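Local coordinates for protein MAU2 chromatid cohesion factor homolog (Saccharomyces cerevisiae, PDB 4XDN) that forms a complex with SCC2 that is required for the association of cohesin with chromosomes, and so takes part in sister chromatid cohesion, at residues A[91-96]-A[129-134]. Sequence-based numbering, arbitrary orientation.
Sequences MVELLI and IMRCEF
OE2 of Glu-93 is met by two groups at once. Water 1 donates a hydrogen bond to OE2 of Glu-93 at 2.6 Å, and the same water accepts one from NH1 of Arg-131 at 2.8 Å. Directly, the pair forms a long salt bridge, with OE2 of Glu-93 3.8 Å from NH2 of Arg-131; NH2 has its hydrogen bond elsewhere, so this attraction is electrostatic. Both the carboxylate oxygen and the water lie at the edge of the guanidinium, in its plane; the carboxylate itself is turned 43° from that plane. Reach suits arginine to this place: its chain, extended from CG to NE, covers about half of the distance between the two backbones. Glu-93, by contrast, turns about the CB-CG bond (chi2 81°), and its side chain crosses that of Arg-131 at about a right angle.

Segments 91-96 and 129-134 run roughly parallel, on helices separated in sequence by helix 102-119, as in the TPR-type helical repeats expected of the Scc4/Mau2 family. Helix 102-119 packs against both through Ile-109, which meets the apolar Val-92 and the small Cys-132; further along, Ile-96 touches helix 126-144 itself. The polar pair reaches past this apolar layer to a surface where a chain of another protein binds. Glutamate suits the site because its oxygens divide the work: while OE2 takes the water and Arg-131, OE1 forms a salt bridge with a basic side chain of that protein. NE of Arg-131 makes a hydrogen bond to the backbone of that other chain. Phe-89 adds a cation-pi contact to Arg-131, whose flat, delocalised charge can serve ring and anion together.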
ATOM      1  N   MET A  91      15.667  27.662  -7.863  1.00 25.03           N
ATOM      2  CA  MET A  91      15.069  28.344  -6.723  1.00 25.80           C
ATOM      3  C   MET A  91      13.728  27.730  -6.337  1.00 27.42           C
ATOM      4  O   MET A  91      13.503  27.398  -5.174  1.00 27.71           O
ATOM      5  CB  MET A  91      14.880  29.827  -7.032  1.00 27.80           C
ATOM      6  CG  MET A  91      14.033  30.559  -6.004  1.00 29.09           C
ATOM      7  SD  MET A  91      13.804  32.301  -6.370  1.00 45.64           S
ATOM      8  CE  MET A  91      12.475  32.649  -5.228  1.00 92.01           C
ATOM      9  N   VAL A  92      12.837  27.605  -7.316  1.00 28.15           N
ATOM     10  CA  VAL A  92      11.492  27.097  -7.078  1.00 27.76           C
ATOM     11  C   VAL A  92      11.546  25.655  -6.590  1.00 26.87           C
ATOM     12  O   VAL A  92      10.703  25.229  -5.803  1.00 29.10           O
ATOM     13  CB  VAL A  92      10.625  27.192  -8.356  1.00 29.34           C
ATOM     14  CG1 VAL A  92       9.380  26.318  -8.251  1.00 33.57           C
ATOM     15  CG2 VAL A  92      10.233  28.635  -8.611  1.00 28.37           C
ATOM     16  N   GLU A  93      12.539  24.909  -7.062  1.00 27.60           N
ATOM     17  CA  GLU A  93      12.752  23.540  -6.611  1.00 30.89           C
ATOM     18  C   GLU A  93      12.881  23.510  -5.089  1.00 27.64           C
ATOM     19  O   GLU A  93      12.387  22.594  -4.430  1.00 24.20           O
ATOM     20  CB  GLU A  93      14.002  22.950  -7.266  1.00 35.77           C
ATOM     21  CG  GLU A  93      14.206  21.464  -7.023  1.00 41.42           C
ATOM     22  CD  GLU A  93      13.373  20.594  -7.944  1.00 47.64           C
ATOM     23  OE1 GLU A  93      13.577  19.362  -7.926  1.00 49.82           O
ATOM     24  OE2 GLU A  93      12.520  21.131  -8.686  1.00 49.32           O
ATOM     25  N   LEU A  94      13.535  24.527  -4.539  1.00 27.34           N
ATOM     26  CA  LEU A  94      13.737  24.618  -3.096  1.00 26.72           C
ATOM     27  C   LEU A  94      12.466  25.074  -2.388  1.00 26.79           C
ATOM     28  O   LEU A  94      12.155  24.596  -1.299  1.00 27.24           O
ATOM     29  CB  LEU A  94      14.886  25.574  -2.768  1.00 25.30           C
ATOM     30  CG  LEU A  94      16.253  25.225  -3.363  1.00 26.96           C
ATOM     31  CD1 LEU A  94      17.310  26.204  -2.865  1.00 29.03           C
ATOM     32  CD2 LEU A  94      16.660  23.795  -3.040  1.00 28.70           C
ATOM     33  N   LEU A  95      11.737  26.001  -3.000  1.00 24.81           N
ATOM     34  CA  LEU A  95      10.475  26.456  -2.431  1.00 26.91           C
ATOM     35  C   LEU A  95       9.510  25.282  -2.292  1.00 26.95           C
ATOM     36  O   LEU A  95       8.789  25.162  -1.304  1.00 25.77           O
ATOM     37  CB  LEU A  95       9.849  27.549  -3.300  1.00 28.86           C
ATOM     38  CG  LEU A  95      10.590  28.884  -3.377  1.00 28.74           C
ATOM     39  CD1 LEU A  95       9.905  29.802  -4.374  1.00 29.39           C
ATOM     40  CD2 LEU A  95      10.670  29.551  -2.010  1.00 29.82           C
ATOM     41  N   ILE A  96       9.524  24.412  -3.294  1.00 25.81           N
ATOM     42  CA  ILE A  96       8.617  23.276  -3.346  1.00 26.30           C
ATOM     43  C   ILE A  96       9.010  22.194  -2.338  1.00 28.13           C
ATOM     44  O   ILE A  96       8.146  21.585  -1.704  1.00 31.78           O
ATOM     45  CB  ILE A  96       8.582  22.683  -4.774  1.00 26.48           C
ATOM     46  CG1 ILE A  96       7.921  23.682  -5.728  1.00 29.24           C
ATOM     47  CG2 ILE A  96       7.822  21.363  -4.807  1.00 28.81           C
ATOM     48  CD1 ILE A  96       8.011  23.303  -7.194  1.00 30.44           C
ATOM     49  N   ILE A 129       9.398  25.799 -21.309  1.00 29.86           N
ATOM     50  CA  ILE A 129       7.962  26.008 -21.173  1.00 29.69           C
ATOM     51  C   ILE A 129       7.284  24.752 -20.640  1.00 26.77           C
ATOM     52  O   ILE A 129       6.416  24.828 -19.770  1.00 25.94           O
ATOM     53  CB  ILE A 129       7.329  26.422 -22.520  1.00 33.03           C
ATOM     54  CG1 ILE A 129       7.797  27.828 -22.899  1.00 36.52           C
ATOM     55  CG2 ILE A 129       5.798  26.394 -22.452  1.00 34.00           C
ATOM     56  CD1 ILE A 129       7.509  28.216 -24.330  1.00 41.22           C
ATOM     57  N   MET A 130       7.684  23.594 -21.156  1.00 27.23           N
ATOM     58  CA  MET A 130       7.082  22.337 -20.736  1.00 26.67           C
ATOM     59  C   MET A 130       7.426  22.023 -19.289  1.00 28.88           C
ATOM     60  O   MET A 130       6.631  21.396 -18.585  1.00 29.75           O
ATOM     61  CB  MET A 130       7.534  21.190 -21.642  1.00 29.03           C
ATOM     62  CG  MET A 130       7.077  21.324 -23.085  1.00 34.62           C
ATOM     63  SD  MET A 130       5.374  21.897 -23.236  1.00 53.75           S
ATOM     64  CE  MET A 130       4.532  20.364 -23.445  1.00 78.01           C
ATOM     65  N   ARG A 131       8.599  22.461 -18.840  1.00 29.23           N
ATOM     66  CA  ARG A 131       8.985  22.245 -17.454  1.00 30.32           C
ATOM     67  C   ARG A 131       8.174  23.163 -16.546  1.00 28.29           C
ATOM     68  O   ARG A 131       7.811  22.779 -15.433  1.00 27.48           O
ATOM     69  CB  ARG A 131      10.483  22.472 -17.247  1.00 33.34           C
ATOM     70  CG  ARG A 131      10.953  22.015 -15.875  1.00 37.50           C
ATOM     71  CD  ARG A 131      12.457  21.818 -15.794  1.00 42.84           C
ATOM     72  NE  ARG A 131      12.797  20.960 -14.660  1.00 42.20           N
ATOM     73  CZ  ARG A 131      12.771  21.355 -13.390  1.00 45.94           C
ATOM     74  NH1 ARG A 131      12.429  22.600 -13.084  1.00 48.62           N
ATOM     75  NH2 ARG A 131      13.087  20.504 -12.422  1.00 48.19           N
ATOM     76  N   CYS A 132       7.887  24.371 -17.025  1.00 26.08           N
ATOM     77  CA  CYS A 132       7.003  25.281 -16.302  1.00 28.51           C
ATOM     78  C   CYS A 132       5.646  24.617 -16.088  1.00 29.55           C
ATOM     79  O   CYS A 132       5.076  24.692 -15.002  1.00 28.14           O
ATOM     80  CB  CYS A 132       6.828  26.606 -17.054  1.00 33.21           C
ATOM     81  SG  CYS A 132       8.255  27.725 -17.015  1.00 30.46           S
ATOM     82  N   GLU A 133       5.141  23.956 -17.125  1.00 28.63           N
ATOM     83  CA  GLU A 133       3.843  23.294 -17.055  1.00 29.03           C
ATOM     84  C   GLU A 133       3.890  22.091 -16.116  1.00 27.30           C
ATOM     85  O   GLU A 133       2.927  21.809 -15.406  1.00 28.51           O
ATOM     86  CB  GLU A 133       3.389  22.850 -18.448  1.00 29.81           C
ATOM     87  CG  GLU A 133       3.081  23.997 -19.410  1.00 31.82           C
ATOM     88  CD  GLU A 133       1.901  24.847 -18.969  1.00 33.26           C
ATOM     89  OE1 GLU A 133       1.042  24.349 -18.216  1.00 33.49           O
ATOM     90  OE2 GLU A 133       1.835  26.022 -19.381  1.00 36.92           O
ATOM     91  N   PHE A 134       5.015  21.385 -16.118  1.00 26.33           N
ATOM     92  CA  PHE A 134       5.184  20.230 -15.250  1.00 28.47           C
ATOM     93  C   PHE A 134       5.189  20.668 -13.787  1.00 28.50           C
ATOM     94  O   PHE A 134       4.542  20.053 -12.946  1.00 29.77           O
ATOM     95  CB  PHE A 134       6.476  19.488 -15.592  1.00 29.06           C
ATOM     96  CG  PHE A 134       6.535  18.094 -15.036  1.00 29.42           C
ATOM     97  CD1 PHE A 134       5.916  17.045 -15.698  1.00 28.24           C
ATOM     98  CD2 PHE A 134       7.210  17.831 -13.855  1.00 31.36           C
ATOM     99  CE1 PHE A 134       5.967  15.761 -15.190  1.00 30.04           C
ATOM    100  CE2 PHE A 134       7.263  16.547 -13.340  1.00 31.24           C
ATOM    101  CZ  PHE A 134       6.641  15.510 -14.010  1.00 30.95           C
TER
HETATM  102  O   HOH W   1      12.203  23.111 -10.330  1.00 44.29           O